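Local coordinates for protein cadherin-23 (Mus musculus, PDB 5UZ8) that probably mediates calcium-dependent cell adhesion and serves mechanotransduction in hearing, as a long cadherin built of tandem extracellular repeats, at residues T28-A33 with L82-R87; V32-P37 with G43-T48; D178-D183 with N217-Q222; M245-Q250 with S256-S261. All coordinates share one frame; numbering follows the deposited sequence.

Interaction 1 of 4, residues T28-A33 with L82-R87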
# COMPACT_ATOMS: atom_id res chain seq x y z
N THR A 28 12.26 -24.09 -31.77
CA THR A 28 11.65 -25.36 -32.12
C THR A 28 10.63 -25.71 -31.05
O THR A 28 10.94 -25.73 -29.85
CB THR A 28 12.69 -26.49 -32.22
OG1 THR A 28 13.57 -26.22 -33.32
CG2 THR A 28 12.02 -27.84 -32.43
N LEU A 29 9.40 -25.94 -31.49
CA LEU A 29 8.32 -26.25 -30.57
C LEU A 29 8.05 -27.75 -30.50
O LEU A 29 7.75 -28.26 -29.43
CB LEU A 29 7.07 -25.53 -31.00
CG LEU A 29 7.19 -24.02 -31.12
CD1 LEU A 29 5.81 -23.48 -31.50
CD2 LEU A 29 7.71 -23.38 -29.86
N ILE A 30 8.11 -28.43 -31.63
CA ILE A 30 7.92 -29.87 -31.69
C ILE A 30 8.48 -30.33 -33.01
O ILE A 30 8.50 -29.58 -33.96
CB ILE A 30 6.43 -30.26 -31.55
CG1 ILE A 30 6.26 -31.77 -31.35
CG2 ILE A 30 5.56 -29.72 -32.71
CD1 ILE A 30 4.84 -32.12 -30.92
N ALA A 31 8.96 -31.57 -33.05
CA ALA A 31 9.37 -32.16 -34.31
C ALA A 31 8.69 -33.49 -34.48
O ALA A 31 8.77 -34.34 -33.60
CB ALA A 31 10.86 -32.35 -34.34
N VAL A 32 7.98 -33.63 -35.60
CA VAL A 32 7.27 -34.87 -35.92
C VAL A 32 7.84 -35.44 -37.20
O VAL A 32 8.55 -34.74 -37.94
CB VAL A 32 5.76 -34.64 -36.05
CG1 VAL A 32 5.20 -33.96 -34.81
CG2 VAL A 32 5.41 -33.84 -37.29
N ALA A 33 7.52 -36.70 -37.48
CA ALA A 33 8.04 -37.36 -38.65
C ALA A 33 7.07 -38.44 -39.09
O ALA A 33 6.46 -39.11 -38.25
CB ALA A 33 9.40 -37.98 -38.37
N LEU A 82 -1.96 -24.32 -28.29
CA LEU A 82 -1.81 -24.12 -29.73
C LEU A 82 -2.07 -25.47 -30.39
O LEU A 82 -1.22 -26.37 -30.30
CB LEU A 82 -0.42 -23.63 -30.09
CG LEU A 82 -0.06 -22.25 -29.57
CD1 LEU A 82 1.41 -21.92 -29.82
CD2 LEU A 82 -1.00 -21.21 -30.14
N ASN A 83 -3.23 -25.61 -31.03
CA ASN A 83 -3.59 -26.86 -31.69
C ASN A 83 -3.54 -26.69 -33.21
O ASN A 83 -3.84 -25.61 -33.75
CB ASN A 83 -4.98 -27.32 -31.21
CG ASN A 83 -5.05 -27.45 -29.70
OD1 ASN A 83 -4.05 -27.72 -29.04
ND2 ASN A 83 -6.22 -27.19 -29.14
N PHE A 84 -3.17 -27.77 -33.89
CA PHE A 84 -3.13 -27.78 -35.33
C PHE A 84 -3.03 -29.22 -35.82
O PHE A 84 -2.93 -30.16 -35.02
CB PHE A 84 -1.98 -26.91 -35.89
CG PHE A 84 -0.64 -27.27 -35.37
CD1 PHE A 84 -0.22 -26.79 -34.12
CD2 PHE A 84 0.21 -28.09 -36.10
CE1 PHE A 84 1.04 -27.09 -33.65
CE2 PHE A 84 1.48 -28.40 -35.61
CZ PHE A 84 1.89 -27.90 -34.38
N THR A 85 -3.08 -29.36 -37.13
CA THR A 85 -2.98 -30.63 -37.79
C THR A 85 -1.74 -30.63 -38.66
O THR A 85 -1.48 -29.64 -39.36
CB THR A 85 -4.20 -30.81 -38.68
OG1 THR A 85 -5.36 -30.93 -37.85
CG2 THR A 85 -4.10 -32.02 -39.55
N VAL A 86 -1.00 -31.73 -38.64
CA VAL A 86 0.10 -31.94 -39.57
C VAL A 86 -0.37 -32.91 -40.64
O VAL A 86 -0.95 -33.95 -40.32
CB VAL A 86 1.33 -32.54 -38.88
CG1 VAL A 86 2.43 -32.75 -39.91
CG2 VAL A 86 1.85 -31.65 -37.77
N ARG A 87 -0.19 -32.53 -41.91
CA ARG A 87 -0.47 -33.40 -43.05
C ARG A 87 0.85 -33.83 -43.64
O ARG A 87 1.67 -32.98 -43.95
CB ARG A 87 -1.29 -32.66 -44.11
CG ARG A 87 -1.69 -33.48 -45.32
CD ARG A 87 -2.52 -32.66 -46.30
NE ARG A 87 -2.80 -33.38 -47.55
CZ ARG A 87 -3.80 -34.25 -47.74
NH1 ARG A 87 -4.65 -34.56 -46.76
NH2 ARG A 87 -3.95 -34.84 -48.93

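Interaction 2 of 4, residues V32-P37 with G43-T48. With CA (calcium ion), chain H.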
# COMPACT_ATOMS: atom_id res chain seq x y z
N VAL A 32 7.98 -33.63 -35.60
CA VAL A 32 7.27 -34.87 -35.92
C VAL A 32 7.84 -35.44 -37.20
O VAL A 32 8.55 -34.74 -37.94
CB VAL A 32 5.76 -34.64 -36.05
CG1 VAL A 32 5.20 -33.96 -34.81
CG2 VAL A 32 5.41 -33.84 -37.29
N ALA A 33 7.52 -36.70 -37.48
CA ALA A 33 8.04 -37.36 -38.65
C ALA A 33 7.07 -38.44 -39.09
O ALA A 33 6.46 -39.11 -38.25
CB ALA A 33 9.40 -37.98 -38.37
N ALA A 34 6.95 -38.58 -40.40
CA ALA A 34 6.25 -39.68 -41.00
C ALA A 34 7.21 -40.42 -41.91
O ALA A 34 8.23 -39.86 -42.32
CB ALA A 34 5.06 -39.18 -41.78
N VAL A 35 6.86 -41.66 -42.24
CA VAL A 35 7.65 -42.46 -43.16
C VAL A 35 6.76 -43.03 -44.24
O VAL A 35 5.58 -43.23 -44.04
CB VAL A 35 8.39 -43.61 -42.45
CG1 VAL A 35 9.42 -43.05 -41.46
CG2 VAL A 35 7.41 -44.54 -41.75
N ASP A 36 7.36 -43.26 -45.40
CA ASP A 36 6.68 -43.89 -46.50
C ASP A 36 7.72 -44.81 -47.10
O ASP A 36 8.76 -44.32 -47.54
CB ASP A 36 6.24 -42.83 -47.50
CG ASP A 36 5.41 -43.41 -48.63
OD1 ASP A 36 5.88 -44.32 -49.33
OD2 ASP A 36 4.27 -42.92 -48.82
N PRO A 37 7.47 -46.12 -47.09
CA PRO A 37 8.50 -47.04 -47.63
C PRO A 37 8.83 -46.91 -49.15
O PRO A 37 9.94 -47.25 -49.57
CB PRO A 37 7.94 -48.44 -47.28
CG PRO A 37 6.47 -48.24 -47.07
CD PRO A 37 6.29 -46.84 -46.55
N GLY A 43 7.42 -42.10 -52.46
CA GLY A 43 7.84 -42.10 -51.06
C GLY A 43 8.47 -40.81 -50.56
O GLY A 43 9.04 -40.79 -49.46
N LEU A 44 8.37 -39.73 -51.35
CA LEU A 44 8.89 -38.41 -50.95
C LEU A 44 7.82 -37.63 -50.18
O LEU A 44 6.79 -37.27 -50.75
CB LEU A 44 9.29 -37.64 -52.20
CG LEU A 44 9.90 -36.25 -52.03
CD1 LEU A 44 11.00 -36.26 -50.98
CD2 LEU A 44 10.42 -35.79 -53.39
N ILE A 45 8.07 -37.36 -48.90
CA ILE A 45 7.04 -36.79 -48.04
C ILE A 45 7.15 -35.29 -47.95
O ILE A 45 8.20 -34.77 -47.65
CB ILE A 45 7.07 -37.41 -46.62
CG1 ILE A 45 6.84 -38.93 -46.73
CG2 ILE A 45 6.03 -36.75 -45.71
CD1 ILE A 45 7.17 -39.68 -45.46
N THR A 46 6.01 -34.62 -48.17
CA THR A 46 5.84 -33.17 -47.98
C THR A 46 4.96 -32.93 -46.74
O THR A 46 3.89 -33.55 -46.61
CB THR A 46 5.10 -32.59 -49.20
OG1 THR A 46 5.93 -32.76 -50.34
CG2 THR A 46 4.77 -31.12 -49.05
N TYR A 47 5.40 -32.05 -45.85
CA TYR A 47 4.64 -31.71 -44.66
C TYR A 47 4.00 -30.35 -44.85
O TYR A 47 4.65 -29.42 -45.30
CB TYR A 47 5.53 -31.66 -43.41
CG TYR A 47 6.20 -32.97 -43.09
CD1 TYR A 47 7.39 -33.31 -43.68
CD2 TYR A 47 5.64 -33.87 -42.18
CE1 TYR A 47 8.01 -34.53 -43.43
CE2 TYR A 47 6.24 -35.08 -41.91
CZ TYR A 47 7.44 -35.40 -42.51
OH TYR A 47 8.04 -36.60 -42.23
N THR A 48 2.72 -30.27 -44.50
CA THR A 48 2.03 -28.99 -44.37
C THR A 48 1.27 -28.97 -43.03
O THR A 48 1.01 -30.04 -42.43
CB THR A 48 1.04 -28.78 -45.52
OG1 THR A 48 0.10 -29.87 -45.57
CG2 THR A 48 1.76 -28.68 -46.87
CA CA H . 3.54 -43.71 -50.85
O HOH W 1 2.42 -44.21 -52.92

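Interaction 3 of 4, residues D178-D183 with N217-Q222. With CA (calcium ion), chain G; CA (calcium ion), chain F; CA (calcium ion), chain E; GSH (glutathione), chain L.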
# COMPACT_ATOMS: atom_id res chain seq x y z
N ASP A 178 -0.49 8.78 18.88
CA ASP A 178 -0.45 10.04 19.60
C ASP A 178 -0.17 11.12 18.60
O ASP A 178 0.97 11.27 18.12
CB ASP A 178 0.61 9.98 20.71
CG ASP A 178 0.69 11.26 21.54
OD1 ASP A 178 -0.11 12.21 21.29
OD2 ASP A 178 1.57 11.31 22.43
N ARG A 179 -1.20 11.90 18.26
CA ARG A 179 -0.98 13.00 17.32
C ARG A 179 0.16 13.95 17.71
O ARG A 179 0.87 14.51 16.84
CB ARG A 179 -2.25 13.82 17.14
CG ARG A 179 -2.17 14.70 15.89
CD ARG A 179 -3.16 15.84 15.99
NE ARG A 179 -2.77 16.71 17.09
CZ ARG A 179 -1.82 17.64 17.05
NH1 ARG A 179 -1.21 17.98 15.91
NH2 ARG A 179 -1.52 18.32 18.15
N GLU A 180 0.29 14.16 19.02
CA GLU A 180 1.28 15.08 19.51
C GLU A 180 2.74 14.58 19.29
O GLU A 180 3.67 15.40 19.26
CB GLU A 180 1.03 15.33 20.99
CG GLU A 180 -0.09 16.31 21.30
CD GLU A 180 -1.48 15.77 21.05
OE1 GLU A 180 -2.26 16.46 20.34
OE2 GLU A 180 -1.83 14.68 21.53
N LYS A 181 2.93 13.27 19.21
CA LYS A 181 4.23 12.64 18.92
C LYS A 181 4.46 12.64 17.40
O LYS A 181 5.49 13.05 16.91
CB LYS A 181 4.26 11.17 19.42
CG LYS A 181 4.51 10.95 20.91
CD LYS A 181 4.63 9.45 21.23
CE LYS A 181 4.50 9.12 22.72
NZ LYS A 181 3.10 9.21 23.20
N LYS A 182 3.47 12.18 16.66
CA LYS A 182 3.59 12.10 15.20
C LYS A 182 2.20 12.20 14.60
O LYS A 182 1.30 11.42 14.96
CB LYS A 182 4.25 10.78 14.81
CG LYS A 182 4.53 10.65 13.32
CD LYS A 182 5.65 9.67 12.98
CE LYS A 182 5.88 9.63 11.47
NZ LYS A 182 7.08 8.84 11.10
N ASP A 183 2.01 13.16 13.72
CA ASP A 183 0.64 13.49 13.28
C ASP A 183 0.22 12.84 11.96
O ASP A 183 -0.93 12.95 11.56
CB ASP A 183 0.39 15.01 13.22
CG ASP A 183 1.25 15.74 12.21
OD1 ASP A 183 2.03 15.14 11.46
OD2 ASP A 183 1.11 16.99 12.17
N ASN A 217 -8.86 16.06 22.09
CA ASN A 217 -8.41 16.97 23.13
C ASN A 217 -7.95 16.13 24.33
O ASN A 217 -8.73 15.87 25.23
CB ASN A 217 -9.53 17.92 23.58
CG ASN A 217 -9.00 19.00 24.50
OD1 ASN A 217 -7.87 19.47 24.32
ND2 ASN A 217 -9.77 19.36 25.51
N ASP A 218 -6.69 15.66 24.32
CA ASP A 218 -6.21 14.82 25.42
C ASP A 218 -5.08 15.47 26.21
O ASP A 218 -4.50 14.81 27.04
CB ASP A 218 -5.81 13.43 24.94
CG ASP A 218 -4.77 13.42 23.78
OD1 ASP A 218 -4.48 14.44 23.11
OD2 ASP A 218 -4.25 12.29 23.51
N CYS A 219 -4.81 16.74 25.98
CA CYS A 219 -3.76 17.45 26.71
C CYS A 219 -4.36 18.66 27.44
O CYS A 219 -5.01 19.51 26.85
CB CYS A 219 -2.64 17.86 25.78
SG CYS A 219 -1.99 16.39 24.95
N ARG A 220 -4.14 18.71 28.76
CA ARG A 220 -4.62 19.81 29.55
C ARG A 220 -3.62 20.96 29.46
O ARG A 220 -2.43 20.75 29.28
CB ARG A 220 -4.89 19.40 31.01
CG ARG A 220 -3.64 19.28 31.84
CD ARG A 220 -3.89 18.69 33.19
NE ARG A 220 -4.73 19.53 34.02
CZ ARG A 220 -5.00 19.27 35.30
NH1 ARG A 220 -4.45 18.23 35.91
NH2 ARG A 220 -5.82 20.07 35.99
N PRO A 221 -4.11 22.19 29.57
CA PRO A 221 -3.24 23.37 29.67
C PRO A 221 -2.27 23.29 30.85
O PRO A 221 -2.64 22.74 31.89
CB PRO A 221 -4.23 24.50 29.88
CG PRO A 221 -5.50 24.01 29.28
CD PRO A 221 -5.54 22.55 29.58
N GLN A 222 -1.05 23.76 30.66
CA GLN A 222 -0.02 23.73 31.71
C GLN A 222 0.61 25.06 31.82
O GLN A 222 0.95 25.67 30.80
CB GLN A 222 1.24 22.89 31.32
CG GLN A 222 1.09 21.47 31.06
CD GLN A 222 2.46 20.88 30.71
OE1 GLN A 222 2.87 20.84 29.53
NE2 GLN A 222 3.19 20.48 31.73
CA CA G . -2.20 12.62 22.31
CA CA F . -4.37 15.67 21.10
CA CA E . -6.10 20.72 25.16
N1 GSH L . 0.53 8.56 27.23
CA1 GSH L . -0.77 9.03 26.76
C1 GSH L . -1.11 8.30 25.48
O11 GSH L . -0.26 7.52 25.01
O12 GSH L . -2.22 8.55 24.94
CB1 GSH L . -0.76 10.55 26.52
CG1 GSH L . 0.21 10.96 25.41
CD1 GSH L . -0.02 12.39 24.99
OE1 GSH L . -1.01 12.73 24.36
N2 GSH L . 0.95 13.24 25.32
CA2 GSH L . 1.00 14.61 24.83
C2 GSH L . 2.29 14.89 24.12
O2 GSH L . 2.72 16.03 24.10
CB2 GSH L . 0.79 15.56 26.01
SG2 GSH L . -0.86 15.30 26.68
N3 GSH L . 2.86 13.86 23.46
CA3 GSH L . 4.06 13.99 22.66
C3 GSH L . 5.21 13.18 23.20
O31 GSH L . 6.31 13.32 22.62
O32 GSH L . 5.03 12.38 24.16
O HOH W 2 -2.18 10.19 22.65

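Interaction 4 of 4, residues M245-Q250 with S256-S261. With CA (calcium ion), chain E.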
# COMPACT_ATOMS: atom_id res chain seq x y z
N MET A 245 0.43 36.16 32.27
CA MET A 245 0.42 34.73 32.53
C MET A 245 0.35 34.02 31.19
O MET A 245 -0.33 34.49 30.26
CB MET A 245 -0.78 34.35 33.39
CG MET A 245 -0.81 35.02 34.76
SD MET A 245 0.67 34.78 35.75
CE MET A 245 0.66 33.01 36.00
N LEU A 246 1.06 32.90 31.09
CA LEU A 246 1.12 32.15 29.83
C LEU A 246 1.10 30.65 30.11
O LEU A 246 1.96 30.11 30.80
CB LEU A 246 2.38 32.54 29.04
CG LEU A 246 2.59 31.80 27.71
CD1 LEU A 246 1.55 32.21 26.66
CD2 LEU A 246 3.99 32.01 27.17
N ALA A 247 0.08 29.98 29.60
CA ALA A 247 0.01 28.53 29.63
C ALA A 247 0.22 27.97 28.22
O ALA A 247 0.11 28.71 27.24
CB ALA A 247 -1.33 28.09 30.18
N THR A 248 0.56 26.68 28.16
CA THR A 248 0.72 25.95 26.91
C THR A 248 -0.23 24.77 26.86
O THR A 248 -0.67 24.25 27.90
CB THR A 248 2.15 25.42 26.71
OG1 THR A 248 2.51 24.55 27.80
CG2 THR A 248 3.14 26.57 26.63
N ASP A 249 -0.53 24.31 25.66
CA ASP A 249 -1.43 23.20 25.44
C ASP A 249 -1.03 22.54 24.14
O ASP A 249 -0.92 23.21 23.12
CB ASP A 249 -2.88 23.71 25.41
CG ASP A 249 -3.91 22.61 25.28
OD1 ASP A 249 -3.79 21.72 24.40
OD2 ASP A 249 -4.92 22.65 26.04
N GLN A 250 -0.73 21.24 24.20
CA GLN A 250 -0.10 20.53 23.09
C GLN A 250 -1.05 20.11 21.96
O GLN A 250 -0.60 19.67 20.92
CB GLN A 250 0.61 19.30 23.64
CG GLN A 250 1.74 19.62 24.63
CD GLN A 250 2.73 20.61 24.08
OE1 GLN A 250 3.39 20.30 23.08
NE2 GLN A 250 2.90 21.76 24.76
N SER A 256 -6.40 23.55 21.75
CA SER A 256 -5.29 24.24 22.40
C SER A 256 -5.45 25.76 22.41
O SER A 256 -4.52 26.48 22.77
CB SER A 256 -3.97 23.84 21.76
OG SER A 256 -3.96 24.13 20.37
N GLN A 257 -6.65 26.25 22.11
CA GLN A 257 -6.95 27.68 22.25
C GLN A 257 -7.34 27.98 23.70
O GLN A 257 -8.29 27.41 24.20
CB GLN A 257 -8.09 28.07 21.30
CG GLN A 257 -7.60 28.40 19.89
CD GLN A 257 -6.64 29.57 19.92
OE1 GLN A 257 -7.04 30.71 20.22
NE2 GLN A 257 -5.34 29.29 19.71
N LEU A 258 -6.61 28.87 24.36
CA LEU A 258 -6.71 29.01 25.81
C LEU A 258 -7.36 30.30 26.23
O LEU A 258 -7.12 31.36 25.62
CB LEU A 258 -5.31 28.96 26.43
CG LEU A 258 -4.49 27.72 26.14
CD1 LEU A 258 -3.09 27.81 26.74
CD2 LEU A 258 -5.22 26.48 26.65
N THR A 259 -8.18 30.22 27.27
CA THR A 259 -8.74 31.41 27.86
C THR A 259 -8.37 31.41 29.34
O THR A 259 -8.40 30.36 30.01
CB THR A 259 -10.26 31.51 27.62
OG1 THR A 259 -10.89 30.32 28.02
CG2 THR A 259 -10.56 31.68 26.16
N TYR A 260 -8.01 32.58 29.86
CA TYR A 260 -7.55 32.75 31.25
C TYR A 260 -8.64 33.31 32.15
O TYR A 260 -9.45 34.14 31.74
CB TYR A 260 -6.36 33.69 31.31
CG TYR A 260 -5.20 33.17 30.52
CD1 TYR A 260 -4.31 32.27 31.08
CD2 TYR A 260 -5.03 33.53 29.19
CE1 TYR A 260 -3.24 31.78 30.33
CE2 TYR A 260 -3.98 33.02 28.44
CZ TYR A 260 -3.09 32.14 29.02
OH TYR A 260 -2.03 31.62 28.27
N SER A 261 -8.65 32.86 33.40
CA SER A 261 -9.54 33.39 34.40
C SER A 261 -8.80 33.36 35.73
O SER A 261 -7.72 32.74 35.85
CB SER A 261 -10.83 32.58 34.45
OG SER A 261 -10.55 31.21 34.72
CA CA E . -6.10 20.72 25.16

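Interaction 1 of 4, residues T28-A33 with L82-R87
Phe84 and Val86 on strand 81-89 point at Ile30 and Val32 on strand 28-35, so that the two backbones face each other through side chains alone, and no hydrogen bond crosses between them. Phe84 leaves the backbone with CG set between its own N and carbonyl carbon (chi1 55°), a torsion that sends the ring inward from CB. At CB the side chain is still 8.7 Å from Ile30 CG2. Further along the ring, CE2 lies 3.9 Å from CG2 of Val86, two residues on in the same strand. CE1 and CE2 both stay farther from the isoleucine methyl than the tip, CZ, which reaches it: Ile30 CG2 sits 4.4 Å from CZ, at the edge of the ring and near its plane. Leu49, Leu52, Val68 and Val102 also touch the phenylalanine. Two residues further along each strand, the valines meet tip to tip, Val32 CG2 and Val86 CG1 being 4.1 Å apart. Val86 CG1 is placed for this by standing anti to the backbone N (chi1 179°). All four side chains are buried. Strand 28-35 carries a classic beta bulge, with Leu29 and Ile30 set together opposite Val68. Dispersion between apolar groups thus joins two sheets, one holding strands 28-35 and 66-70, the other 81-89 and 97-107, as in the hydrophobic core of the cadherin-repeat beta sandwich.

Interaction 2 of 4, residues V32-P37 with G43-T48
Tyr47 and Ala34 make the hydrogen bond of this contact: Ala34 N donates to Tyr47 OH over 2.9 Å, almost perfectly straight at 176°. The amide nitrogen lies in the plane of the ring, at its edge, so the phenol meets the backbone end-on rather than with a face. A phenylalanine in place of Tyr47 would probably leave the buried N-H of Ala34 without this acceptor. Apolar contacts follow beside it. Ile45 sets CG1 beside its own backbone N (chi1 -60°), which sends CD1 toward the facing segment, 4.3 Å from Ala34 CB and 3.9 Å from Asp36 CB. Its other branch, CG2, stands 3.7 Å above one face of the Tyr47 ring, toward the rim. The same CD1 also packs closely on a polar neighbour, Ala34 O, at 3.3 Å. Metal binding forms the third group. Asp36 grips a calcium ion unevenly with both oxygens, OD2 at 2.3 Å and OD1 at 2.9 Å from the metal, while the CA of Gly43 comes within 3.4 Å of OD1. A water and Asn3, Asp38, Asn42 and Asp90 complete the site. Asp36 and Asp38 form the DXD pair of a cadherin repeat. The positive ion probably offsets the gathered carboxylates, and it ties the end of this connection to neighbouring loops, while the tyrosine bond and isoleucine packing hold its two arms together.

Interaction 3 of 4, residues D178-D183 with N217-Q222
Two carboxylates press against each other here with no hydrogen bond between them: Glu180 OE2 and Asp218 OD1 are only 3.1 Å apart, brought together because both bind calcium. The two side chains run by each other from opposing sides, their carboxylate planes turned 68° apart. Glu180 OE2 bridges two ions, lying 2.2 Å from one calcium and 2.8 Å from a second, and Glu180 OE1 holds that second ion at 2.4 Å. A bend at chi2 (72°) folds the glutamate so that its carboxylate can serve both metals. Asp218 divides its oxygens between the same pair: OD1 is 2.4 Å from the second calcium and OD2 is 2.4 Å from the first. Asp178 OD1 joins at the first ion and also accepts from Glu180 N, an Asx turn, with the donor well above the carboxylate plane. Arg179 NH2 forms a salt bridge of 3.0 Å to Glu180 OE1, which probably helps fix the rotation of the carboxylate. Glutathione enters the first shell as well, its OE1 2.4 Å from the first calcium, while its N3 donates a hydrogen bond to Asp178 OD2. Glu127 binds both ions, and Asp215, Val216 and Asp251 complete the second. Farther along, Asn217 OD1 and Cys219 O reach a third calcium. Asp178-Arg179-Glu180 is the DRE motif, and the stretch ending in Asn217, Asp218 and Cys219 resembles the DXNDN linker; together they build the three-calcium junction found between consecutive cadherin repeats.

Interaction 4 of 4, residues M245-Q250 with S256-S261
Tyr260 OH receives the backbone N-H of Ala247 across 3.0 Å in a nearly linear hydrogen bond (175°). The donor nitrogen lies in the plane of the tyrosine ring at its edge. Around this bond the ring is fitted closely: CZ is 3.8 Å from Met245 O, and Leu246 crosses the tyrosine at a slant, bringing CD1 to 4.0 Å from OH. Setting CG beside the backbone N (chi1 -61°) swings the ring across to residues 245-247. With Tyr260 cut back to alanine, the N-H of Ala247 would probably lose this acceptor and a gap would open beside Met245 and Leu246. Leu258 occupies the middle of the contact with both branches. Its CD1 packs 3.9 Å from Ala247 CB, while CD2 lies 3.8 Å from Asp249 CB. Pro221 touches the leucine too. Where the two segments draw together at the closed end of the connection, Asp249 chelates a calcium ion, OD2 at 2.4 Å and OD1 at 2.6 Å from the metal. The CB of Ser256 lies against OD1, whereas the serine hydroxyl bonds to the carbonyls of Asp251 and Gly253. Asn217, Cys219, Asp251, Asn255 and Asp299 complete the metal shell. Asp249 and Asp251 are the DXD motif of a cadherin repeat, carried between its second and third strands; both bind this calcium, and Asp251 also reaches the neighbouring ion of the linker.

The four contacts fall into two neighbouring pairs on opposite sides of the centre of the rod-like chain. Interactions 1 and 2, centres 13 Å apart, share Val32 and Ala33 and are joined where Arg87 N lies 2.8 Å from Thr48 O, a probable hydrogen bond, so the core contact lies next to the calcium-bound loop of the same repeat. Interactions 3 and 4, centres 14 Å apart, meet through Gln222 N and Thr248 O at 2.8 Å, again a probable hydrogen bond, and supply ligands to one calcium ion. Gln250, in interaction 4, also lines the glutathione pocket of interaction 3. Interactions 2 and 4 are corresponding parts of two repeats, their centres about 99 Å apart.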